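Local coordinates for zinc phosphodiesterase ELAC protein 1 (Homo sapiens, PDB 3ZWF), which cuts tRNA as a two-zinc phosphodiesterase, with some tRNA 3'-processing endonuclease activity, and serves tRNA repair by removing a 2',3'-cyclic phosphate, at residues E29-C35 against I53-T59; F66-P70 against L97-I101; L121-Q127 against S162-F166; I248-C252 against I271-T275; R306-F312 against E345-A349. All coordinates share one frame. Numbering follows the deposited sequence.

Contact 1. Residues E29-C35 against I53-T59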
# COMPACT_ATOMS: atom_id res chain seq x y z
N GLU A 29 2.38 15.36 19.68
CA GLU A 29 3.25 14.28 19.19
C GLU A 29 2.45 12.99 18.94
O GLU A 29 1.80 12.49 19.87
CB GLU A 29 4.40 14.00 20.18
CG GLU A 29 5.20 12.74 19.85
CD GLU A 29 6.59 12.70 20.48
OE1 GLU A 29 6.95 13.65 21.20
OE2 GLU A 29 7.32 11.70 20.25
N CYS A 30 2.53 12.48 17.70
CA CYS A 30 1.79 11.30 17.24
C CYS A 30 2.68 10.08 17.11
O CYS A 30 3.72 10.12 16.44
CB CYS A 30 1.05 11.54 15.90
SG CYS A 30 -0.29 12.70 16.00
N TRP A 31 2.25 8.97 17.71
CA TRP A 31 2.85 7.66 17.50
C TRP A 31 1.86 6.73 16.77
O TRP A 31 0.72 6.54 17.21
CB TRP A 31 3.29 6.96 18.80
CG TRP A 31 4.29 7.69 19.60
CD1 TRP A 31 5.04 8.77 19.23
CD2 TRP A 31 4.69 7.36 20.94
NE1 TRP A 31 5.86 9.15 20.27
CE2 TRP A 31 5.65 8.31 21.34
CE3 TRP A 31 4.31 6.37 21.83
CZ2 TRP A 31 6.25 8.29 22.59
CZ3 TRP A 31 4.87 6.36 23.11
CH2 TRP A 31 5.83 7.31 23.46
N LEU A 32 2.31 6.17 15.67
CA LEU A 32 1.49 5.26 14.88
C LEU A 32 1.79 3.79 15.19
O LEU A 32 2.94 3.35 15.18
CB LEU A 32 1.73 5.53 13.38
CG LEU A 32 1.01 4.63 12.35
CD1 LEU A 32 -0.48 4.79 12.41
CD2 LEU A 32 1.54 4.94 10.94
N PHE A 33 0.74 3.04 15.44
CA PHE A 33 0.80 1.62 15.72
C PHE A 33 0.13 0.91 14.55
O PHE A 33 -1.10 0.99 14.37
CB PHE A 33 0.11 1.28 17.06
CG PHE A 33 0.86 1.77 18.23
CD1 PHE A 33 0.72 3.09 18.67
CD2 PHE A 33 1.77 0.95 18.91
CE1 PHE A 33 1.45 3.57 19.80
CE2 PHE A 33 2.51 1.43 19.99
CZ PHE A 33 2.34 2.73 20.43
N ASP A 34 0.98 0.23 13.77
CA ASP A 34 0.64 -0.45 12.51
C ASP A 34 0.31 0.52 11.38
O ASP A 34 -0.03 1.69 11.58
CB ASP A 34 -0.42 -1.55 12.70
CG ASP A 34 0.17 -2.82 13.42
OD1 ASP A 34 1.38 -2.95 13.43
OD2 ASP A 34 -0.59 -3.66 13.91
N CYS A 35 0.48 0.01 10.18
CA CYS A 35 0.41 0.84 8.97
C CYS A 35 0.01 0.02 7.75
O CYS A 35 0.76 -0.16 6.81
CB CYS A 35 1.75 1.57 8.75
SG CYS A 35 1.63 2.96 7.62
N ILE A 53 3.87 12.79 12.97
CA ILE A 53 4.22 11.43 13.42
C ILE A 53 5.71 11.37 13.71
O ILE A 53 6.51 11.66 12.82
CB ILE A 53 3.83 10.36 12.37
CG1 ILE A 53 2.30 10.24 12.26
CG2 ILE A 53 4.50 9.03 12.72
CD1 ILE A 53 1.80 9.38 11.07
N THR A 54 6.09 11.00 14.93
CA THR A 54 7.51 10.90 15.30
C THR A 54 8.02 9.47 15.52
O THR A 54 9.23 9.21 15.50
CB THR A 54 7.78 11.69 16.57
OG1 THR A 54 6.93 11.20 17.62
CG2 THR A 54 7.50 13.16 16.37
N LYS A 55 7.09 8.55 15.74
CA LYS A 55 7.41 7.15 15.94
C LYS A 55 6.35 6.27 15.32
O LYS A 55 5.17 6.61 15.31
CB LYS A 55 7.53 6.81 17.44
CG LYS A 55 8.55 7.66 18.20
CD LYS A 55 8.77 7.19 19.64
CE LYS A 55 9.51 8.24 20.47
NZ LYS A 55 10.84 8.51 19.91
N ILE A 56 6.80 5.11 14.84
CA ILE A 56 5.96 4.09 14.25
C ILE A 56 6.34 2.74 14.81
O ILE A 56 7.52 2.38 14.90
CB ILE A 56 6.12 4.12 12.67
CG1 ILE A 56 5.76 5.52 12.16
CG2 ILE A 56 5.24 3.06 12.02
CD1 ILE A 56 6.02 5.75 10.68
N PHE A 57 5.33 1.98 15.21
CA PHE A 57 5.49 0.68 15.81
C PHE A 57 4.71 -0.34 14.99
O PHE A 57 3.50 -0.21 14.85
CB PHE A 57 4.96 0.68 17.28
CG PHE A 57 5.59 1.73 18.17
CD1 PHE A 57 5.15 3.05 18.18
CD2 PHE A 57 6.64 1.38 19.02
CE1 PHE A 57 5.73 4.00 18.97
CE2 PHE A 57 7.22 2.33 19.82
CZ PHE A 57 6.76 3.64 19.83
N ILE A 58 5.39 -1.38 14.53
CA ILE A 58 4.75 -2.44 13.71
C ILE A 58 4.69 -3.75 14.46
O ILE A 58 5.72 -4.24 14.96
CB ILE A 58 5.53 -2.65 12.37
CG1 ILE A 58 5.62 -1.36 11.55
CG2 ILE A 58 4.89 -3.77 11.55
CD1 ILE A 58 4.27 -0.72 11.13
N THR A 59 3.47 -4.27 14.63
CA THR A 59 3.24 -5.46 15.51
C THR A 59 3.71 -6.77 14.89
O THR A 59 4.21 -7.64 15.57
CB THR A 59 1.78 -5.65 15.87
OG1 THR A 59 0.99 -5.77 14.67
CG2 THR A 59 1.26 -4.46 16.72
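Strands 29-33 and 53-57 run side by side in parallel, their axes approaching to 4.7 Å at an angle of 15°, and their side chains fill both faces. On one face W31, F33 and F57, which share the m well of chi1, form an aromatic cluster. The rings of F33 and F57 make an offset stack, centroids 4.6 Å apart and planes at 9°, while W31 meets F57 obliquely. K55 lays its aliphatic chain over the indole, with CD 3.9 Å from the centroid of the five-membered ring in a CH-pi contact, and its ammonium goes on to E90. The opposite face carries C30, L32, I53 and I56, where L32 CB lies 4.2 Å from I56 CG1. E29, extended in chi1 and chi2 (both t), brings OE2 within 2.7 Å of T54 OG1 and 2.9 Å of W31 NE1. Backbone bonds such as F57 N to L32 O (2.8 Å) hold the register, which slips by one residue at T54, a beta bulge facing C30 and W31. Farther along, D34 grips T59 with both oxygens: OD1 accepts from T59 N and OD2 from T59 OG1, each at 2.7 Å. Because D34 OD2 also hydrogen-bonds ND1 of H65, a zinc ligand, and T59 directly precedes the ligand H60, this carboxylate ties both segments to the metal-binding loop.

Contact 2. Residues F66-P70 against L97-I101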
# COMPACT_ATOMS: atom_id res chain seq x y z
N PHE A 66 1.62 -3.41 7.56
CA PHE A 66 2.80 -2.66 7.15
C PHE A 66 2.91 -2.26 5.68
O PHE A 66 3.75 -1.45 5.35
CB PHE A 66 4.12 -3.32 7.57
CG PHE A 66 4.57 -4.44 6.71
CD1 PHE A 66 4.05 -5.70 6.86
CD2 PHE A 66 5.60 -4.26 5.76
CE1 PHE A 66 4.47 -6.76 6.04
CE2 PHE A 66 6.04 -5.32 4.98
CZ PHE A 66 5.47 -6.58 5.14
N PHE A 67 2.05 -2.80 4.82
CA PHE A 67 2.16 -2.48 3.40
C PHE A 67 1.93 -0.99 3.12
O PHE A 67 2.32 -0.51 2.04
CB PHE A 67 1.20 -3.31 2.52
CG PHE A 67 1.64 -4.71 2.24
CD1 PHE A 67 2.89 -5.20 2.57
CD2 PHE A 67 0.73 -5.57 1.66
CE1 PHE A 67 3.21 -6.52 2.28
CE2 PHE A 67 1.07 -6.90 1.38
CZ PHE A 67 2.29 -7.36 1.71
N GLY A 68 1.26 -0.28 4.01
CA GLY A 68 1.09 1.17 3.91
C GLY A 68 2.29 2.03 4.27
O GLY A 68 2.27 3.26 4.10
N LEU A 69 3.32 1.41 4.83
CA LEU A 69 4.48 2.15 5.36
C LEU A 69 5.32 2.91 4.33
O LEU A 69 5.62 4.08 4.52
CB LEU A 69 5.32 1.24 6.30
CG LEU A 69 6.39 1.97 7.09
CD1 LEU A 69 5.81 3.12 7.91
CD2 LEU A 69 6.98 0.91 8.06
N PRO A 70 5.65 2.29 3.19
CA PRO A 70 6.45 3.05 2.20
C PRO A 70 5.73 4.29 1.70
O PRO A 70 6.33 5.37 1.61
CB PRO A 70 6.64 2.02 1.07
CG PRO A 70 6.62 0.73 1.74
CD PRO A 70 5.57 0.86 2.83
N LEU A 97 12.02 -5.73 8.72
CA LEU A 97 11.39 -4.45 8.39
C LEU A 97 12.39 -3.41 7.85
O LEU A 97 12.08 -2.66 6.93
CB LEU A 97 10.61 -3.89 9.60
CG LEU A 97 9.87 -2.59 9.34
CD1 LEU A 97 8.74 -2.78 8.32
CD2 LEU A 97 9.23 -2.06 10.69
N ARG A 98 13.57 -3.35 8.45
CA ARG A 98 14.54 -2.33 8.05
C ARG A 98 14.89 -2.47 6.56
O ARG A 98 14.87 -1.48 5.81
CB ARG A 98 15.81 -2.40 8.87
CG ARG A 98 16.80 -1.27 8.59
CD ARG A 98 18.11 -1.41 9.36
NE ARG A 98 17.88 -1.50 10.80
CZ ARG A 98 18.36 -2.45 11.60
NH1 ARG A 98 19.10 -3.45 11.14
NH2 ARG A 98 18.11 -2.36 12.89
N ASP A 99 15.22 -3.69 6.15
CA ASP A 99 15.63 -3.94 4.73
C ASP A 99 14.47 -3.70 3.78
O ASP A 99 14.66 -3.17 2.69
CB ASP A 99 16.15 -5.36 4.58
CG ASP A 99 17.51 -5.58 5.29
OD1 ASP A 99 18.21 -4.58 5.59
OD2 ASP A 99 17.86 -6.76 5.54
N PHE A 100 13.26 -4.04 4.21
CA PHE A 100 12.07 -3.81 3.42
C PHE A 100 11.94 -2.34 3.08
O PHE A 100 11.73 -1.95 1.92
CB PHE A 100 10.79 -4.28 4.12
CG PHE A 100 9.55 -3.90 3.39
CD1 PHE A 100 9.21 -4.53 2.22
CD2 PHE A 100 8.73 -2.88 3.87
CE1 PHE A 100 8.05 -4.14 1.52
CE2 PHE A 100 7.55 -2.53 3.20
CZ PHE A 100 7.22 -3.16 2.04
N ILE A 101 12.05 -1.49 4.09
CA ILE A 101 11.91 -0.04 3.89
C ILE A 101 13.06 0.50 3.00
O ILE A 101 12.82 1.22 2.02
CB ILE A 101 11.81 0.76 5.23
CG1 ILE A 101 10.58 0.32 6.03
CG2 ILE A 101 11.75 2.24 4.94
CD1 ILE A 101 10.63 0.70 7.50
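F66-L69 form a type I beta turn, closed by L69 N to F66 O at 2.9 Å, and the chain then enters helix 69-79. Facing it is the first turn of helix 97-107, in which I101 N bonds L97 O at 3.1 Å. The backbones stand well apart at F66 and L97, whose CA atoms are 8.9 Å from each other, and draw in to 6.5 Å between the CA atoms of P70 and I101. Side chains alone bridge the gap, with no hydrogen bond across it. At the centre is a T-shaped pair: F66 turns its ring edge toward the face of F100, centroids 5.0 Å apart and planes at 81°, with F66 CE2 3.6 Å from F100 CE2. P70 CG rests 3.7 Å from that same F100 CE2. Next to the rings, L69 CD2 reaches I101 CD1 at 3.7 Å and L97 CD1 at 4.1 Å, so one leucine methyl touches two residues of the facing helix. The second subunit of the homodimer covers part of this cluster: its L107 packs on F66 and F100, and its F67 on P70. F66 follows the zinc ligand H65 directly. The turn therefore leads from the metal-binding loop of the metallo-beta-lactamase fold, with its ligands H60, H62, D64 and H65, into a helix that packs against helix 97-107 at the dimer interface.

Contact 3. Residues L121-Q127 against S162-F166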
# COMPACT_ATOMS: atom_id res chain seq x y z
N LEU A 121 13.03 -5.83 16.38
CA LEU A 121 12.75 -6.80 17.44
C LEU A 121 12.98 -8.22 16.98
O LEU A 121 12.47 -8.62 15.93
CB LEU A 121 11.30 -6.67 17.90
CG LEU A 121 11.01 -5.49 18.82
CD1 LEU A 121 11.15 -4.15 18.17
CD2 LEU A 121 9.51 -5.66 19.27
N VAL A 122 13.76 -8.97 17.73
CA VAL A 122 14.10 -10.35 17.37
C VAL A 122 13.09 -11.28 18.05
O VAL A 122 13.10 -11.44 19.32
CB VAL A 122 15.56 -10.76 17.79
CG1 VAL A 122 15.82 -12.23 17.47
CG2 VAL A 122 16.56 -9.87 17.08
N PRO A 123 12.23 -11.90 17.25
CA PRO A 123 11.26 -12.82 17.83
C PRO A 123 11.87 -14.16 18.26
O PRO A 123 13.01 -14.49 17.93
CB PRO A 123 10.28 -13.02 16.69
CG PRO A 123 11.11 -12.85 15.48
CD PRO A 123 12.14 -11.85 15.78
N THR A 124 11.08 -14.90 19.03
CA THR A 124 11.45 -16.27 19.40
C THR A 124 10.57 -17.22 18.59
O THR A 124 9.45 -16.88 18.20
CB THR A 124 11.40 -16.53 20.89
OG1 THR A 124 10.06 -16.39 21.37
CG2 THR A 124 12.34 -15.56 21.62
N ALA A 125 11.10 -18.43 18.39
CA ALA A 125 10.48 -19.45 17.52
C ALA A 125 9.12 -19.92 18.07
O ALA A 125 8.24 -20.31 17.30
CB ALA A 125 11.45 -20.65 17.37
N ASP A 126 8.94 -19.84 19.39
CA ASP A 126 7.68 -20.28 20.01
C ASP A 126 6.54 -19.25 19.94
O ASP A 126 5.53 -19.40 20.56
CB ASP A 126 7.88 -20.79 21.46
CG ASP A 126 8.41 -19.71 22.42
OD1 ASP A 126 8.85 -18.65 21.98
OD2 ASP A 126 8.41 -19.96 23.65
N GLN A 127 6.74 -18.21 19.13
CA GLN A 127 5.71 -17.21 18.87
C GLN A 127 4.84 -17.61 17.69
O GLN A 127 3.93 -16.89 17.35
CB GLN A 127 6.33 -15.86 18.55
CG GLN A 127 6.92 -15.18 19.78
CD GLN A 127 7.36 -13.76 19.49
OE1 GLN A 127 8.55 -13.50 19.35
NE2 GLN A 127 6.38 -12.83 19.37
N SER A 162 10.60 -9.18 28.13
CA SER A 162 10.15 -8.04 27.31
C SER A 162 11.31 -7.43 26.55
O SER A 162 12.47 -7.76 26.79
CB SER A 162 9.49 -6.97 28.20
OG SER A 162 10.44 -6.36 29.04
N TYR A 163 10.97 -6.53 25.63
CA TYR A 163 11.94 -5.79 24.84
C TYR A 163 11.84 -4.33 25.25
O TYR A 163 10.75 -3.74 25.19
CB TYR A 163 11.61 -5.85 23.34
CG TYR A 163 11.49 -7.24 22.76
CD1 TYR A 163 10.34 -7.99 22.92
CD2 TYR A 163 12.51 -7.81 21.99
CE1 TYR A 163 10.22 -9.26 22.39
CE2 TYR A 163 12.40 -9.10 21.48
CZ TYR A 163 11.24 -9.80 21.68
OH TYR A 163 11.11 -11.06 21.18
N LEU A 164 12.98 -3.73 25.62
CA LEU A 164 13.00 -2.31 25.97
C LEU A 164 13.14 -1.50 24.70
O LEU A 164 14.12 -1.64 23.98
CB LEU A 164 14.13 -1.96 26.96
CG LEU A 164 14.14 -0.50 27.45
CD1 LEU A 164 12.78 -0.09 28.07
CD2 LEU A 164 15.29 -0.27 28.41
N LEU A 165 12.12 -0.71 24.39
CA LEU A 165 12.18 0.12 23.18
C LEU A 165 12.86 1.45 23.54
O LEU A 165 13.89 1.81 22.96
CB LEU A 165 10.82 0.27 22.54
CG LEU A 165 10.14 -1.06 22.20
CD1 LEU A 165 8.90 -0.87 21.24
CD2 LEU A 165 11.15 -2.10 21.59
N PHE A 166 12.32 2.15 24.53
CA PHE A 166 12.96 3.35 25.09
C PHE A 166 12.41 3.70 26.44
O PHE A 166 11.30 3.30 26.80
CB PHE A 166 12.90 4.54 24.13
CG PHE A 166 11.51 4.90 23.67
CD1 PHE A 166 10.97 4.32 22.56
CD2 PHE A 166 10.74 5.81 24.40
CE1 PHE A 166 9.69 4.66 22.13
CE2 PHE A 166 9.46 6.15 24.01
CZ PHE A 166 8.92 5.57 22.87
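This contact joins the two beta-sheets of the metallo-beta-lactamase fold, with Y163 at its centre, where the chain leaving strand 116-121 of one sheet meets strand 163-167 of the other. The OH of Y163 donates a hydrogen bond to V122 O at 2.8 Å, the sole hydrogen bond between the segments, and the carbonyl approaches the ring near its plane. L121 lies over one face of the same ring, with L121 CG 4.2 Å from Y163 CD2, and a second apolar contact, L121 CD1 to L165 CD2 at 4.0 Å, extends the packing along the strand. The loop beyond is folded by its own bonds: T124 N donates to Q127 OE1 at 2.9 Å, T124 OG1 to D126 OD1 at 2.6 Å, and Q127 N to T124 O at 3.2 Å across the short 3-10 segment 125-127. The CA-to-CB bond of Q127 points toward the 162-166 segment, and Q127 OE1 lies 4.0 Å from Y163 OH. Q127 NE2 is bound to L178 O, and the Q127 backbone to that of the zinc ligand H180, so the loop lies along the end of strand 171-179. F185 of strand 184-191 meets Y163 edge-to-face and also touches L121, while I154 of strand 153-154 packs on both Y163 and L165, leaving the contact wedged among these strands.

Contact 4. Residues I248-C252 against I271-T275. With ZN (zinc ion), chain E; ZN (zinc ion), chain D.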
# COMPACT_ATOMS: atom_id res chain seq x y z
N ILE A 248 -1.31 -1.98 23.39
CA ILE A 248 -1.84 -2.21 22.04
C ILE A 248 -1.24 -3.52 21.57
O ILE A 248 0.00 -3.62 21.43
CB ILE A 248 -1.40 -1.07 21.11
CG1 ILE A 248 -1.93 0.27 21.67
CG2 ILE A 248 -1.99 -1.31 19.69
CD1 ILE A 248 -1.48 1.47 20.91
N LEU A 249 -2.09 -4.53 21.37
CA LEU A 249 -1.62 -5.86 20.99
C LEU A 249 -1.86 -6.13 19.50
O LEU A 249 -2.96 -5.88 19.00
CB LEU A 249 -2.30 -6.96 21.77
CG LEU A 249 -1.82 -7.23 23.20
CD1 LEU A 249 -2.11 -6.05 24.10
CD2 LEU A 249 -2.48 -8.52 23.69
N GLY A 250 -0.83 -6.64 18.82
CA GLY A 250 -0.99 -7.16 17.45
C GLY A 250 -1.88 -8.39 17.39
O GLY A 250 -2.34 -8.94 18.42
N ASP A 251 -2.14 -8.84 16.16
CA ASP A 251 -2.90 -10.07 15.91
C ASP A 251 -2.29 -11.18 16.76
O ASP A 251 -1.09 -11.32 16.87
CB ASP A 251 -2.79 -10.54 14.48
CG ASP A 251 -3.40 -9.56 13.46
OD1 ASP A 251 -3.91 -8.49 13.82
OD2 ASP A 251 -3.33 -9.89 12.24
N CYS A 252 -3.18 -11.97 17.35
CA CYS A 252 -2.75 -13.06 18.25
C CYS A 252 -3.92 -13.96 18.63
O CYS A 252 -5.07 -13.55 18.60
CB CYS A 252 -2.12 -12.50 19.53
SG CYS A 252 -3.20 -11.62 20.63
N ILE A 271 -6.01 -2.38 23.83
CA ILE A 271 -6.49 -2.58 22.43
C ILE A 271 -6.12 -4.00 21.99
O ILE A 271 -4.95 -4.40 22.05
CB ILE A 271 -5.92 -1.57 21.47
CG1 ILE A 271 -6.24 -0.15 21.94
CG2 ILE A 271 -6.41 -1.89 19.99
CD1 ILE A 271 -5.66 0.89 21.01
N HIS A 272 -7.14 -4.78 21.68
CA HIS A 272 -6.99 -6.20 21.39
C HIS A 272 -7.82 -6.55 20.14
O HIS A 272 -8.91 -6.04 19.94
CB HIS A 272 -7.48 -7.02 22.60
CG HIS A 272 -6.98 -8.43 22.64
ND1 HIS A 272 -7.36 -9.39 21.73
CD2 HIS A 272 -6.17 -9.05 23.54
CE1 HIS A 272 -6.75 -10.53 22.03
NE2 HIS A 272 -6.03 -10.35 23.12
N GLU A 273 -7.29 -7.47 19.34
CA GLU A 273 -8.12 -7.98 18.23
C GLU A 273 -9.28 -8.89 18.67
O GLU A 273 -9.28 -9.54 19.70
CB GLU A 273 -7.28 -8.75 17.23
CG GLU A 273 -6.72 -10.06 17.75
CD GLU A 273 -6.80 -11.12 16.66
OE1 GLU A 273 -7.94 -11.55 16.34
OE2 GLU A 273 -5.76 -11.44 16.08
N ALA A 274 -10.32 -8.87 17.86
CA ALA A 274 -11.38 -9.88 17.95
C ALA A 274 -11.88 -10.16 16.54
O ALA A 274 -12.93 -9.69 16.14
CB ALA A 274 -12.54 -9.42 18.83
N THR A 275 -11.05 -10.90 15.81
CA THR A 275 -11.27 -11.11 14.37
C THR A 275 -12.62 -11.78 14.06
O THR A 275 -13.36 -11.35 13.16
CB THR A 275 -10.10 -11.87 13.68
OG1 THR A 275 -8.88 -11.14 13.89
CG2 THR A 275 -10.40 -12.02 12.19
ZN ZN E . -1.76 -11.19 11.01
ZN ZN D . -4.06 -8.69 10.57
O HOH W 1 -4.66 -8.39 19.83
O HOH W 2 -2.37 -9.72 9.69
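One carboxylate oxygen, D251 OD2, bridges two metals, lying 2.4 Å from the zinc of chain E and 2.2 Å from the zinc of chain D, which also share water 2 at 2.1 and 2.2 Å respectively. The aspartate sits just beyond strand 245-249, where the parallel pairing with strand 269-273 comes apart. Before that point I248 pairs with I271, their side chains meeting at CG1 and CD1 (3.8 Å), and L249 N donates to I271 O at 2.9 Å. Farther on, water 1 fills the widening gap, giving a hydrogen bond to G250 O and taking one from E273 N, both at 2.8 Å. E273 OE2 crosses to C252 N (2.9 Å), while E273 OE1 accepts from T275 OG1 (2.7 Å) within its own segment. Alongside, L249 CD2 packs on H272 CD2 at 3.7 Å, and C252 SG lies obliquely 4.5 Å from the H272 ring centroid. E273 OE2 is also bound to H289, and T275 OG1 to the zinc ligand H311. The buried E273 carboxylate thus anchors the C252 backbone next to the bridging D251 and, through T275, connects to a second ligand of the catalytic zincs.

Contact 5. Residues R306-F312 against E345-A349. With ZN (zinc ion), chain D.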
# COMPACT_ATOMS: atom_id res chain seq x y z
N ARG A 306 -10.30 -0.46 30.58
CA ARG A 306 -11.11 -0.39 29.40
C ARG A 306 -10.48 -1.31 28.32
O ARG A 306 -9.26 -1.33 28.13
CB ARG A 306 -11.21 1.07 28.90
CG ARG A 306 -11.65 1.22 27.43
CD ARG A 306 -13.03 1.81 27.24
NE ARG A 306 -12.97 3.27 27.26
CZ ARG A 306 -13.46 4.10 26.34
NH1 ARG A 306 -14.11 3.66 25.25
NH2 ARG A 306 -13.33 5.41 26.53
N LEU A 307 -11.34 -2.08 27.66
CA LEU A 307 -10.95 -2.94 26.55
C LEU A 307 -11.57 -2.40 25.27
O LEU A 307 -12.73 -2.15 25.23
CB LEU A 307 -11.42 -4.39 26.78
CG LEU A 307 -11.21 -5.42 25.68
CD1 LEU A 307 -9.67 -5.60 25.28
CD2 LEU A 307 -11.87 -6.74 26.06
N VAL A 308 -10.73 -2.21 24.25
CA VAL A 308 -11.21 -1.81 22.92
C VAL A 308 -10.88 -2.95 21.98
O VAL A 308 -9.73 -3.34 21.82
CB VAL A 308 -10.57 -0.51 22.40
CG1 VAL A 308 -11.21 -0.12 21.01
CG2 VAL A 308 -10.73 0.60 23.39
N LEU A 309 -11.92 -3.45 21.30
CA LEU A 309 -11.77 -4.54 20.32
C LEU A 309 -11.70 -3.95 18.92
O LEU A 309 -12.35 -2.95 18.62
CB LEU A 309 -12.97 -5.49 20.42
CG LEU A 309 -13.11 -6.20 21.81
CD1 LEU A 309 -14.24 -7.18 21.75
CD2 LEU A 309 -11.82 -6.89 22.21
N THR A 310 -10.84 -4.57 18.13
CA THR A 310 -10.59 -4.10 16.77
C THR A 310 -10.18 -5.26 15.91
O THR A 310 -10.28 -6.42 16.30
CB THR A 310 -9.57 -2.93 16.78
OG1 THR A 310 -9.55 -2.25 15.53
CG2 THR A 310 -8.17 -3.44 17.15
N HIS A 311 -9.81 -4.96 14.66
CA HIS A 311 -9.39 -5.99 13.69
C HIS A 311 -10.50 -7.00 13.45
O HIS A 311 -10.29 -8.20 13.49
CB HIS A 311 -8.09 -6.70 14.14
CG HIS A 311 -7.37 -7.46 13.08
ND1 HIS A 311 -7.59 -8.79 12.81
CD2 HIS A 311 -6.32 -7.09 12.29
CE1 HIS A 311 -6.77 -9.20 11.86
NE2 HIS A 311 -5.96 -8.20 11.56
N PHE A 312 -11.66 -6.48 13.09
CA PHE A 312 -12.82 -7.27 12.78
C PHE A 312 -12.85 -7.82 11.36
O PHE A 312 -12.47 -7.14 10.43
CB PHE A 312 -14.08 -6.43 13.00
CG PHE A 312 -14.25 -5.92 14.42
CD1 PHE A 312 -14.57 -6.80 15.42
CD2 PHE A 312 -14.12 -4.56 14.72
CE1 PHE A 312 -14.71 -6.34 16.72
CE2 PHE A 312 -14.26 -4.09 16.02
CZ PHE A 312 -14.60 -4.97 17.01
N GLU A 345 -15.35 -2.46 31.10
CA GLU A 345 -15.92 -1.71 29.97
C GLU A 345 -15.34 -2.19 28.65
O GLU A 345 -14.12 -2.22 28.51
CB GLU A 345 -15.65 -0.20 30.11
CG GLU A 345 -16.11 0.61 28.85
CD GLU A 345 -16.23 2.12 29.08
OE1 GLU A 345 -15.58 2.65 30.01
OE2 GLU A 345 -16.96 2.78 28.31
N VAL A 346 -16.20 -2.54 27.69
CA VAL A 346 -15.75 -3.01 26.35
C VAL A 346 -16.31 -2.14 25.22
O VAL A 346 -17.54 -1.92 25.14
CB VAL A 346 -16.17 -4.50 26.10
CG1 VAL A 346 -15.72 -5.03 24.74
CG2 VAL A 346 -15.73 -5.37 27.34
N THR A 347 -15.42 -1.65 24.37
CA THR A 347 -15.78 -0.75 23.29
C THR A 347 -15.41 -1.40 21.96
O THR A 347 -14.37 -2.06 21.88
CB THR A 347 -15.01 0.58 23.42
OG1 THR A 347 -15.32 1.18 24.68
CG2 THR A 347 -15.41 1.56 22.34
N LEU A 348 -16.28 -1.25 20.95
CA LEU A 348 -15.96 -1.75 19.60
C LEU A 348 -15.43 -0.61 18.76
O LEU A 348 -16.12 0.38 18.51
CB LEU A 348 -17.19 -2.39 18.95
CG LEU A 348 -17.93 -3.33 19.90
CD1 LEU A 348 -19.16 -3.86 19.16
CD2 LEU A 348 -16.97 -4.41 20.44
N ALA A 349 -14.19 -0.77 18.28
CA ALA A 349 -13.53 0.24 17.46
C ALA A 349 -14.25 0.39 16.11
O ALA A 349 -14.73 -0.58 15.53
CB ALA A 349 -12.04 -0.10 17.24
ZN ZN D . -4.06 -8.69 10.57
O HOH W 2 -2.37 -9.72 9.69
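L309 forms the apolar centre of this parallel strand pair, its CD1 lying 4.0 Å from V346 CG1 and 4.1 Å from L348 CD2. L307 continues the same face, with CD2 4.3 Å from V346 CG2, and on the other face V308 CG1 meets A349 CB at 3.9 Å. Farther along, F312 rests its CZ 4.1 Å from L348 CB. Between the faces run the backbone bonds of the regular pairing, all 2.9 Å: L307 N to E345 O, T347 N to L307 O, L309 N to T347 O and A349 N to L309 O. The axes approach to 4.7 Å at an angle of 25°. At the polar edge R306 NH1 donates to T347 OG1 at 2.8 Å, whereas its pairing with the poorly ordered E345 is a long salt bridge, NE to OE1 at 3.8 Å. H311 turns away from strand 345-348, and its NE2 binds the zinc of chain D at 2.2 Å, alongside D64, H65 and D251. Such a metal ligand just after a strand end is a hallmark of the metallo-beta-lactamase fold. Strand 306-310 lies between strands 269-273 and 345-348; helix 292-301 covers its L307 and L309, while I355 of strand 354-356 packs against R306 and V308.

From the N terminus the five contacts close one after another, none nested or crossed. Contact 1 closes a beta-alpha-beta unit through helix 39-45; contact 2 closes the excursion through helix 69-79 and strand 89-94, and touches contact 1 where C35 and I56 meet 66-70 and I58 meets L97. Contact 3 spans the partly disordered region after strand 116-121 and reaches back to contact 1 through F166 and L165. Contact 4 closes the loop through helix 259-263, contact 5 the largely unmodelled link between strands 306-310 and 345-348; they adjoin through strands 269-273 and 306-310 and share the zinc of chain D. Contact 1 also touches contact 4 (F33 on I248, T59 on G250), packing the two sheets together.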